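Local atomic coordinates of Exo-poly-alpha-D-galacturonosidase (Thermotoga maritima, PDB entry 3JUR), a protein that probably hydrolyses the galacturonic acid chains of pectin, acting as an exopolygalacturonase of glycoside hydrolase family 28. Residues S78-K89 against E123-D134; I415-M426 against K438-K448. All coordinates share one frame; numbering follows the deposited sequence. Where two conformers were deposited one is given.

Overall arrangement
Both contacts belong to the parallel beta-helix, on opposite sides of the centre of the chain. Their centres lie 47 Å apart and their nearest atoms about 37 Å apart, so they do not touch. Interaction 1 joins residues 78-89 and 123-134 in parallel fashion in an early part of the helix. Interaction 2, made by residues 415-426 and 438-448, lies at the C-terminal end, where the last strands turn antiparallel and a second subunit carries the sheet onward. Members of family 28 bind substrate in a cleft along the flank of the central coils, and both contacts probably lie away from the catalytic aspartates there.

Interaction 1: S78-K89 against E123-D134; sequences SNIELHVKGTIK and ENVAITGSGVLD
Adjacent coils of the parallel beta-helix stack where Glu81 and His83 reach across to Thr128. The threonine hydroxyl is gripped twice: OG1 donates to Glu81 OE2 at 2.7 Å, meeting the carboxylate from above its plane, and accepts from His83 ND1 at 2.9 Å, nearly straight (168°) and in the plane of the imidazole. The Thr128 chi1 of 70° sets OG1 between the backbone N and the carbonyl carbon, from where it serves both partners. A valine in its place would probably leave His83 ND1 without its acceptor and the Glu81 carboxylate without its donor. At the preceding corner Asn124 ND2 donates to Asn79 OD1 at 3.0 Å; Asn124 OD1 is hydrogen-bonded to Asn200 in the following coil. At the far end Lys89 NZ forms a salt bridge to Asp134 OD2 (2.9 Å), while Asp134 OD1 is hydrogen-bonded to Asn210 ND2. On the buried side, Leu133 CD2 packs against Ile88 CD1 at 3.9 Å and, from the preceding strand, Val84 CG2 at 4.1 Å. Backbone hydrogen bonds between the parallel strands, such as Val84 N to Thr128 O, complete the in-register stacking of like positions, including asparagines at the turn, characteristic of pectinase-type beta-helices.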
loop_
_atom_site.group_PDB
_atom_site.type_symbol
_atom_site.label_atom_id
_atom_site.label_comp_id
_atom_site.label_asym_id
_atom_site.label_seq_id
_atom_site.Cartn_x
_atom_site.Cartn_y
_atom_site.Cartn_z
ATOM N N SER D 78 -55.783 -13.274 -12.171
ATOM C CA SER D 78 -54.917 -14.010 -13.095
ATOM C C SER D 78 -55.032 -13.522 -14.542
ATOM O O SER D 78 -56.124 -13.170 -14.999
ATOM C CB SER D 78 -55.232 -15.504 -13.032
ATOM O OG SER D 78 -54.692 -16.088 -11.863
ATOM N N ASN D 79 -53.897 -13.503 -15.244
ATOM C CA ASN D 79 -53.831 -13.154 -16.678
ATOM C C ASN D 79 -54.082 -11.680 -16.992
ATOM O O ASN D 79 -54.466 -11.328 -18.117
ATOM C CB ASN D 79 -54.754 -14.056 -17.517
ATOM C CG ASN D 79 -54.446 -15.526 -17.339
ATOM O OD1 ASN D 79 -53.308 -15.965 -17.531
ATOM N ND2 ASN D 79 -55.455 -16.294 -16.964
ATOM N N ILE D 80 -53.846 -10.829 -15.997
ATOM C CA ILE D 80 -54.074 -9.390 -16.114
ATOM C C ILE D 80 -52.763 -8.603 -16.117
ATOM O O ILE D 80 -51.902 -8.788 -15.240
ATOM C CB ILE D 80 -55.010 -8.861 -14.982
ATOM C CG1 ILE D 80 -56.386 -9.550 -15.023
ATOM C CG2 ILE D 80 -55.151 -7.330 -15.034
ATOM C CD1 ILE D 80 -57.196 -9.349 -16.306
ATOM N N GLU D 81 -52.621 -7.735 -17.116
ATOM C CA GLU D 81 -51.536 -6.761 -17.159
ATOM C C GLU D 81 -52.095 -5.362 -16.907
ATOM O O GLU D 81 -52.959 -4.885 -17.650
ATOM C CB GLU D 81 -50.813 -6.811 -18.508
ATOM C CG GLU D 81 -49.647 -5.820 -18.655
ATOM C CD GLU D 81 -49.086 -5.780 -20.071
ATOM O OE1 GLU D 81 -48.925 -6.860 -20.681
ATOM O OE2 GLU D 81 -48.801 -4.674 -20.578
ATOM N N LEU D 82 -51.617 -4.722 -15.846
ATOM C CA LEU D 82 -51.972 -3.341 -15.564
ATOM C C LEU D 82 -50.946 -2.416 -16.230
ATOM O O LEU D 82 -49.820 -2.280 -15.751
ATOM C CB LEU D 82 -52.039 -3.118 -14.049
ATOM C CG LEU D 82 -52.431 -1.745 -13.489
ATOM C CD1 LEU D 82 -53.875 -1.350 -13.843
ATOM C CD2 LEU D 82 -52.210 -1.714 -11.975
ATOM N N HIS D 83 -51.343 -1.797 -17.341
ATOM C CA HIS D 83 -50.442 -0.962 -18.139
ATOM C C HIS D 83 -50.628 0.517 -17.797
ATOM O O HIS D 83 -51.634 1.135 -18.160
ATOM C CB HIS D 83 -50.641 -1.239 -19.634
ATOM C CG HIS D 83 -49.677 -0.516 -20.525
ATOM N ND1 HIS D 83 -48.327 -0.805 -20.557
ATOM C CD2 HIS D 83 -49.870 0.473 -21.429
ATOM C CE1 HIS D 83 -47.731 -0.015 -21.433
ATOM N NE2 HIS D 83 -48.644 0.771 -21.976
ATOM N N VAL D 84 -49.648 1.069 -17.081
ATOM C CA VAL D 84 -49.743 2.412 -16.514
ATOM C C VAL D 84 -48.939 3.440 -17.314
ATOM O O VAL D 84 -47.691 3.419 -17.305
ATOM C CB VAL D 84 -49.291 2.438 -15.023
ATOM C CG1 VAL D 84 -49.723 3.741 -14.361
ATOM C CG2 VAL D 84 -49.864 1.253 -14.261
ATOM N N LYS D 85 -49.657 4.330 -18.000
ATOM C CA LYS D 85 -49.042 5.445 -18.728
ATOM C C LYS D 85 -49.114 6.730 -17.902
ATOM O O LYS D 85 -48.142 7.479 -17.831
ATOM C CB LYS D 85 -49.729 5.669 -20.080
ATOM C CG LYS D 85 -49.462 4.605 -21.128
ATOM C CD LYS D 85 -50.240 4.939 -22.403
ATOM C CE LYS D 85 -49.854 4.041 -23.569
ATOM N NZ LYS D 85 -50.473 4.532 -24.840
ATOM N N GLY D 86 -50.272 6.980 -17.291
ATOM C CA GLY D 86 -50.466 8.144 -16.424
ATOM C C GLY D 86 -50.032 7.856 -14.996
ATOM O O GLY D 86 -49.083 7.107 -14.769
ATOM N N THR D 87 -50.730 8.461 -14.040
ATOM C CA THR D 87 -50.486 8.248 -12.622
ATOM C C THR D 87 -51.698 7.555 -11.999
ATOM O O THR D 87 -52.846 7.958 -12.236
ATOM C CB THR D 87 -50.217 9.599 -11.886
ATOM O OG1 THR D 87 -49.021 10.207 -12.398
ATOM C CG2 THR D 87 -50.070 9.404 -10.364
ATOM N N ILE D 88 -51.444 6.500 -11.231
ATOM C CA ILE D 88 -52.460 5.944 -10.343
ATOM C C ILE D 88 -52.174 6.491 -8.949
ATOM O O ILE D 88 -51.139 6.171 -8.350
ATOM C CB ILE D 88 -52.470 4.389 -10.330
ATOM C CG1 ILE D 88 -52.780 3.834 -11.728
ATOM C CG2 ILE D 88 -53.496 3.881 -9.327
ATOM C CD1 ILE D 88 -52.631 2.323 -11.860
ATOM N N LYS D 89 -53.071 7.343 -8.455
ATOM C CA LYS D 89 -52.892 7.972 -7.149
ATOM C C LYS D 89 -53.893 7.396 -6.161
ATOM O O LYS D 89 -55.108 7.571 -6.313
ATOM C CB LYS D 89 -53.032 9.498 -7.237
ATOM C CG LYS D 89 -52.778 10.213 -5.911
ATOM C CD LYS D 89 -52.867 11.735 -6.036
ATOM C CE LYS D 89 -52.545 12.419 -4.709
ATOM N NZ LYS D 89 -51.198 12.012 -4.212
ATOM N N GLU D 123 -51.970 -16.116 -11.186
ATOM C CA GLU D 123 -50.981 -16.601 -12.129
ATOM C C GLU D 123 -50.943 -15.650 -13.326
ATOM O O GLU D 123 -51.989 -15.152 -13.750
ATOM C CB GLU D 123 -51.397 -17.997 -12.575
ATOM C CG GLU D 123 -50.405 -18.751 -13.427
ATOM C CD GLU D 123 -50.923 -20.133 -13.792
ATOM O OE1 GLU D 123 -52.118 -20.255 -14.149
ATOM O OE2 GLU D 123 -50.135 -21.097 -13.713
ATOM N N ASN D 124 -49.746 -15.402 -13.861
ATOM C CA ASN D 124 -49.549 -14.551 -15.048
ATOM C C ASN D 124 -50.090 -13.136 -14.853
ATOM O O ASN D 124 -51.081 -12.742 -15.477
ATOM C CB ASN D 124 -50.163 -15.189 -16.310
ATOM C CG ASN D 124 -49.793 -16.654 -16.470
ATOM O OD1 ASN D 124 -48.645 -17.046 -16.261
ATOM N ND2 ASN D 124 -50.771 -17.471 -16.846
ATOM N N VAL D 125 -49.448 -12.387 -13.966
ATOM C CA VAL D 125 -49.892 -11.046 -13.617
ATOM C C VAL D 125 -48.743 -10.065 -13.842
ATOM O O VAL D 125 -47.604 -10.349 -13.474
ATOM C CB VAL D 125 -50.426 -10.991 -12.160
ATOM C CG1 VAL D 125 -50.783 -9.566 -11.764
ATOM C CG2 VAL D 125 -51.659 -11.883 -12.006
ATOM N N ALA D 126 -49.032 -8.928 -14.473
ATOM C CA ALA D 126 -47.982 -7.962 -14.802
ATOM C C ALA D 126 -48.383 -6.520 -14.523
ATOM O O ALA D 126 -49.554 -6.154 -14.650
ATOM C CB ALA D 126 -47.549 -8.117 -16.255
ATOM N N ILE D 127 -47.402 -5.714 -14.119
ATOM C CA ILE D 127 -47.561 -4.265 -14.048
ATOM C C ILE D 127 -46.485 -3.641 -14.934
ATOM O O ILE D 127 -45.293 -3.799 -14.673
ATOM C CB ILE D 127 -47.461 -3.745 -12.600
ATOM C CG1 ILE D 127 -48.586 -4.341 -11.737
ATOM C CG2 ILE D 127 -47.488 -2.215 -12.571
ATOM C CD1 ILE D 127 -48.334 -4.242 -10.230
ATOM N N THR D 128 -46.911 -2.954 -15.990
ATOM C CA THR D 128 -45.994 -2.453 -17.017
ATOM C C THR D 128 -46.275 -0.973 -17.308
ATOM O O THR D 128 -47.206 -0.391 -16.742
ATOM C CB THR D 128 -46.096 -3.278 -18.338
ATOM O OG1 THR D 128 -47.347 -3.014 -18.985
ATOM C CG2 THR D 128 -45.986 -4.777 -18.073
ATOM N N GLY D 129 -45.475 -0.375 -18.187
ATOM C CA GLY D 129 -45.674 1.013 -18.600
ATOM C C GLY D 129 -44.693 1.952 -17.935
ATOM O O GLY D 129 -43.928 1.544 -17.075
ATOM N N SER D 130 -44.722 3.219 -18.323
ATOM C CA SER D 130 -43.764 4.189 -17.807
ATOM C C SER D 130 -44.417 5.233 -16.896
ATOM O O SER D 130 -43.856 6.309 -16.676
ATOM C CB SER D 130 -43.055 4.882 -18.967
ATOM O OG SER D 130 -44.002 5.618 -19.724
ATOM N N GLY D 131 -45.582 4.900 -16.353
ATOM C CA GLY D 131 -46.326 5.820 -15.504
ATOM C C GLY D 131 -45.958 5.708 -14.039
ATOM O O GLY D 131 -44.947 5.103 -13.692
ATOM N N VAL D 132 -46.798 6.279 -13.175
ATOM C CA VAL D 132 -46.486 6.410 -11.753
ATOM C C VAL D 132 -47.536 5.736 -10.868
ATOM O O VAL D 132 -48.745 5.839 -11.121
ATOM C CB VAL D 132 -46.340 7.913 -11.363
ATOM C CG1 VAL D 132 -46.025 8.087 -9.875
ATOM C CG2 VAL D 132 -45.276 8.592 -12.228
ATOM N N LEU D 133 -47.065 5.039 -9.841
ATOM C CA LEU D 133 -47.927 4.585 -8.753
ATOM C C LEU D 133 -47.637 5.461 -7.537
ATOM O O LEU D 133 -46.511 5.494 -7.026
ATOM C CB LEU D 133 -47.702 3.100 -8.441
ATOM C CG LEU D 133 -47.759 2.084 -9.593
ATOM C CD1 LEU D 133 -47.507 0.684 -9.065
ATOM C CD2 LEU D 133 -49.079 2.127 -10.375
ATOM N N ASP D 134 -48.654 6.192 -7.097
ATOM C CA ASP D 134 -48.503 7.176 -6.024
ATOM C C ASP D 134 -49.371 6.779 -4.825
ATOM O O ASP D 134 -50.595 6.929 -4.854
ATOM C CB ASP D 134 -48.864 8.569 -6.557
ATOM C CG ASP D 134 -48.787 9.662 -5.499
ATOM O OD1 ASP D 134 -48.406 9.401 -4.331
ATOM O OD2 ASP D 134 -49.116 10.807 -5.858
HETATM O O HOH W 1 -46.003 7.399 -19.356
#

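Interaction 2: I415-M426 against K438-K448; sequences ISVLLEFGQLGM and KLYIEGKALLK
With CG anti to the backbone N (chi1 -178°), Leu419 slides its CD2 past Ile441 CG2, 3.6 Å away, the two side chains running in opposite directions. Phe421 instead has CG beside its backbone N (chi1 -54°), which lets the ring lie alongside the extended Lys444, its CE1 3.6 Å from Lys444 CE; Glu420 CG lies above one face of the Phe421 ring, toward its rim. The Glu420 carboxylate, 4.1 Å from OE2 to Lys444 NZ, has its firmer partner in Arg361. Further along, Met426 and Leu439 lie side by side, CB to CB 3.9 Å, and Val417 CB faces Leu447 CB. Gln423 OE1 is held by Asp402 N; a bond from its NE2 to Tyr440 OH is doubtful, since Tyr440 has two conformers. Two bulges interrupt the antiparallel pairing: Ser416 and Val417 both face Leu447 in a classic bulge, and Phe421 and Gly422 share Gly443 in a G1 bulge. The backbone angles of Gly443 leave little room for a CB beside the Glu442 carbonyl. Strand 388-393 runs parallel beside 415-419, and strand 400-406 beside 422-426, whereas residues 439-442 and 444-447 pair antiparallel with a strand of a second subunit, so the sheet continues across the interface.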
loop_
_atom_site.group_PDB
_atom_site.type_symbol
_atom_site.label_atom_id
_atom_site.label_comp_id
_atom_site.label_asym_id
_atom_site.label_seq_id
_atom_site.Cartn_x
_atom_site.Cartn_y
_atom_site.Cartn_z
ATOM N N ILE D 415 -12.664 2.203 10.358
ATOM C CA ILE D 415 -12.207 0.905 10.840
ATOM C C ILE D 415 -12.245 -0.100 9.687
ATOM O O ILE D 415 -13.249 -0.196 8.979
ATOM C CB ILE D 415 -13.067 0.429 12.034
ATOM C CG1 ILE D 415 -12.827 1.352 13.232
ATOM C CG2 ILE D 415 -12.760 -1.041 12.395
ATOM C CD1 ILE D 415 -13.876 1.272 14.316
ATOM N N SER D 416 -11.142 -0.818 9.479
ATOM C CA SER D 416 -11.089 -1.855 8.435
ATOM C C SER D 416 -11.884 -3.104 8.810
ATOM O O SER D 416 -12.760 -3.535 8.057
ATOM C CB SER D 416 -9.640 -2.233 8.111
ATOM O OG SER D 416 -8.947 -1.112 7.609
ATOM N N VAL D 417 -11.574 -3.694 9.964
ATOM C CA VAL D 417 -12.258 -4.915 10.393
ATOM C C VAL D 417 -12.683 -4.839 11.867
ATOM O O VAL D 417 -11.886 -4.502 12.754
ATOM C CB VAL D 417 -11.409 -6.209 10.135
ATOM C CG1 VAL D 417 -12.156 -7.485 10.601
ATOM C CG2 VAL D 417 -11.041 -6.342 8.659
ATOM N N LEU D 418 -13.959 -5.119 12.102
ATOM C CA LEU D 418 -14.428 -5.476 13.429
ATOM C C LEU D 418 -14.970 -6.885 13.294
ATOM O O LEU D 418 -15.913 -7.125 12.532
ATOM C CB LEU D 418 -15.495 -4.499 13.948
ATOM C CG LEU D 418 -16.035 -4.756 15.365
ATOM C CD1 LEU D 418 -16.590 -3.493 15.998
ATOM C CD2 LEU D 418 -17.117 -5.826 15.342
ATOM N N LEU D 419 -14.339 -7.818 14.001
ATOM C CA LEU D 419 -14.753 -9.215 13.988
ATOM C C LEU D 419 -14.952 -9.702 15.412
ATOM O O LEU D 419 -14.070 -9.546 16.251
ATOM C CB LEU D 419 -13.715 -10.100 13.283
ATOM C CG LEU D 419 -14.071 -11.595 13.169
ATOM C CD1 LEU D 419 -15.171 -11.832 12.121
ATOM C CD2 LEU D 419 -12.837 -12.448 12.860
ATOM N N GLU D 420 -16.117 -10.284 15.680
ATOM C CA GLU D 420 -16.345 -10.966 16.945
ATOM C C GLU D 420 -17.141 -12.238 16.706
ATOM O O GLU D 420 -18.260 -12.197 16.168
ATOM C CB GLU D 420 -17.041 -10.059 17.971
ATOM C CG GLU D 420 -16.868 -10.575 19.413
ATOM C CD GLU D 420 -17.562 -9.728 20.477
ATOM O OE1 GLU D 420 -18.748 -9.359 20.300
ATOM O OE2 GLU D 420 -16.921 -9.454 21.510
ATOM N N PHE D 421 -16.561 -13.363 17.115
ATOM C CA PHE D 421 -17.169 -14.686 16.926
ATOM C C PHE D 421 -17.454 -14.966 15.445
ATOM O O PHE D 421 -18.595 -15.207 15.028
ATOM C CB PHE D 421 -18.430 -14.841 17.783
ATOM C CG PHE D 421 -18.214 -14.556 19.254
ATOM C CD1 PHE D 421 -17.232 -15.229 19.978
ATOM C CD2 PHE D 421 -19.014 -13.633 19.917
ATOM C CE1 PHE D 421 -17.036 -14.978 21.342
ATOM C CE2 PHE D 421 -18.826 -13.373 21.286
ATOM C CZ PHE D 421 -17.836 -14.047 21.995
ATOM N N GLY D 422 -16.392 -14.927 14.651
ATOM C CA GLY D 422 -16.502 -15.144 13.224
ATOM C C GLY D 422 -15.235 -15.724 12.637
ATOM O O GLY D 422 -14.184 -15.758 13.287
ATOM N N GLN D 423 -15.353 -16.175 11.399
ATOM C CA GLN D 423 -14.260 -16.751 10.637
ATOM C C GLN D 423 -14.207 -15.955 9.331
ATOM O O GLN D 423 -15.129 -16.024 8.524
ATOM C CB GLN D 423 -14.551 -18.236 10.389
ATOM C CG GLN D 423 -13.447 -19.034 9.689
ATOM C CD GLN D 423 -13.940 -20.393 9.202
ATOM O OE1 GLN D 423 -15.059 -20.515 8.695
ATOM N NE2 GLN D 423 -13.104 -21.422 9.355
ATOM N N LEU D 424 -13.153 -15.162 9.149
ATOM C CA LEU D 424 -13.050 -14.290 7.979
ATOM C C LEU D 424 -11.810 -14.617 7.154
ATOM O O LEU D 424 -10.694 -14.706 7.685
ATOM C CB LEU D 424 -13.052 -12.804 8.399
ATOM C CG LEU D 424 -12.855 -11.692 7.358
ATOM C CD1 LEU D 424 -13.992 -11.652 6.344
ATOM C CD2 LEU D 424 -12.687 -10.312 8.038
ATOM N N GLY D 425 -12.023 -14.807 5.855
ATOM C CA GLY D 425 -10.929 -14.933 4.904
ATOM C C GLY D 425 -10.933 -13.811 3.883
ATOM O O GLY D 425 -11.998 -13.399 3.386
ATOM N N MET D 426 -9.739 -13.306 3.586
ATOM C CA MET D 426 -9.541 -12.302 2.539
ATOM C C MET D 426 -8.375 -12.725 1.645
ATOM O O MET D 426 -7.336 -13.174 2.141
ATOM C CB MET D 426 -9.292 -10.915 3.139
ATOM C CG MET D 426 -10.368 -10.465 4.138
ATOM S SD MET D 426 -10.306 -8.718 4.588
ATOM C CE MET D 426 -11.203 -7.994 3.230
ATOM N N LYS D 438 -3.124 -12.538 1.645
ATOM C CA LYS D 438 -3.986 -13.386 2.473
ATOM C C LYS D 438 -4.276 -12.758 3.837
ATOM O O LYS D 438 -3.367 -12.314 4.539
ATOM C CB LYS D 438 -3.350 -14.762 2.690
ATOM C CG LYS D 438 -3.467 -15.730 1.519
ATOM C CD LYS D 438 -2.874 -17.106 1.864
ATOM C CE LYS D 438 -3.787 -17.939 2.765
ATOM N NZ LYS D 438 -5.101 -18.285 2.126
ATOM N N LEU D 439 -5.545 -12.708 4.215
ATOM C CA LEU D 439 -5.893 -12.314 5.573
ATOM C C LEU D 439 -6.966 -13.244 6.083
ATOM O O LEU D 439 -8.129 -13.149 5.664
ATOM C CB LEU D 439 -6.323 -10.845 5.674
ATOM C CG LEU D 439 -6.695 -10.326 7.076
ATOM C CD1 LEU D 439 -6.422 -8.840 7.206
ATOM C CD2 LEU D 439 -8.151 -10.608 7.408
ATOM N N TYR D 440 -6.559 -14.159 6.962
ATOM C CA TYR D 440 -7.487 -15.097 7.595
ATOM C C TYR D 440 -7.499 -14.884 9.097
ATOM O O TYR D 440 -6.452 -14.902 9.736
ATOM C CB TYR D 440 -7.128 -16.553 7.284
ATOM C CG TYR D 440 -7.975 -17.549 8.051
ATOM C CD1 TYR D 440 -9.266 -17.855 7.636
ATOM C CD2 TYR D 440 -7.491 -18.171 9.201
ATOM C CE1 TYR D 440 -10.044 -18.750 8.331
ATOM C CE2 TYR D 440 -8.265 -19.070 9.908
ATOM C CZ TYR D 440 -9.539 -19.358 9.467
ATOM O OH TYR D 440 -10.315 -20.257 10.160
ATOM N N ILE D 441 -8.687 -14.671 9.654
ATOM C CA ILE D 441 -8.835 -14.492 11.096
ATOM C C ILE D 441 -10.000 -15.340 11.596
ATOM O O ILE D 441 -11.080 -15.305 11.016
ATOM C CB ILE D 441 -9.068 -13.000 11.509
ATOM C CG1 ILE D 441 -7.906 -12.103 11.074
ATOM C CG2 ILE D 441 -9.223 -12.887 13.022
ATOM C CD1 ILE D 441 -8.235 -10.593 11.098
ATOM N N GLU D 442 -9.766 -16.113 12.658
ATOM C CA GLU D 442 -10.849 -16.808 13.356
ATOM C C GLU D 442 -10.847 -16.416 14.825
ATOM O O GLU D 442 -9.858 -16.621 15.531
ATOM C CB GLU D 442 -10.736 -18.330 13.203
ATOM C CG GLU D 442 -11.908 -19.091 13.826
ATOM C CD GLU D 442 -11.896 -20.586 13.525
ATOM O OE1 GLU D 442 -12.874 -21.054 12.906
ATOM O OE2 GLU D 442 -10.926 -21.291 13.909
ATOM N N GLY D 443 -11.960 -15.838 15.267
ATOM C CA GLY D 443 -12.123 -15.409 16.646
ATOM C C GLY D 443 -12.615 -13.980 16.773
ATOM O O GLY D 443 -13.731 -13.649 16.343
ATOM N N LYS D 444 -11.782 -13.141 17.384
ATOM C CA LYS D 444 -12.089 -11.730 17.607
ATOM C C LYS D 444 -10.986 -10.874 17.006
ATOM O O LYS D 444 -9.811 -11.242 17.059
ATOM C CB LYS D 444 -12.187 -11.418 19.107
ATOM C CG LYS D 444 -13.241 -12.214 19.864
ATOM C CD LYS D 444 -13.289 -11.820 21.343
ATOM C CE LYS D 444 -14.397 -12.572 22.055
ATOM N NZ LYS D 444 -14.534 -12.184 23.487
ATOM N N ALA D 445 -11.361 -9.731 16.439
ATOM C CA ALA D 445 -10.370 -8.799 15.933
ATOM C C ALA D 445 -10.887 -7.368 15.768
ATOM O O ALA D 445 -12.080 -7.126 15.534
ATOM C CB ALA D 445 -9.753 -9.316 14.619
ATOM N N LEU D 446 -9.963 -6.428 15.895
ATOM C CA LEU D 446 -10.203 -5.035 15.551
ATOM C C LEU D 446 -9.003 -4.499 14.768
ATOM O O LEU D 446 -7.892 -4.391 15.306
ATOM C CB LEU D 446 -10.475 -4.190 16.802
ATOM C CG LEU D 446 -10.851 -2.712 16.601
ATOM C CD1 LEU D 446 -12.145 -2.566 15.825
ATOM C CD2 LEU D 446 -10.955 -1.992 17.941
ATOM N N LEU D 447 -9.235 -4.178 13.496
ATOM C CA LEU D 447 -8.186 -3.668 12.621
ATOM C C LEU D 447 -8.507 -2.267 12.139
ATOM O O LEU D 447 -9.579 -2.007 11.583
ATOM C CB LEU D 447 -7.956 -4.597 11.420
ATOM C CG LEU D 447 -6.983 -5.760 11.620
ATOM C CD1 LEU D 447 -7.589 -6.880 12.470
ATOM C CD2 LEU D 447 -6.537 -6.298 10.273
ATOM N N LYS D 448 -7.560 -1.372 12.366
ATOM C CA LYS D 448 -7.669 0.009 11.945
ATOM C C LYS D 448 -6.307 0.463 11.392
ATOM O O LYS D 448 -6.222 1.298 10.482
ATOM C CB LYS D 448 -8.102 0.839 13.151
ATOM C CG LYS D 448 -8.177 2.327 12.939
ATOM C CD LYS D 448 -8.480 3.023 14.250
ATOM C CE LYS D 448 -8.952 4.433 14.001
ATOM N NZ LYS D 448 -8.927 5.235 15.260
ATOM O OXT LYS D 448 -5.240 0.012 11.837
#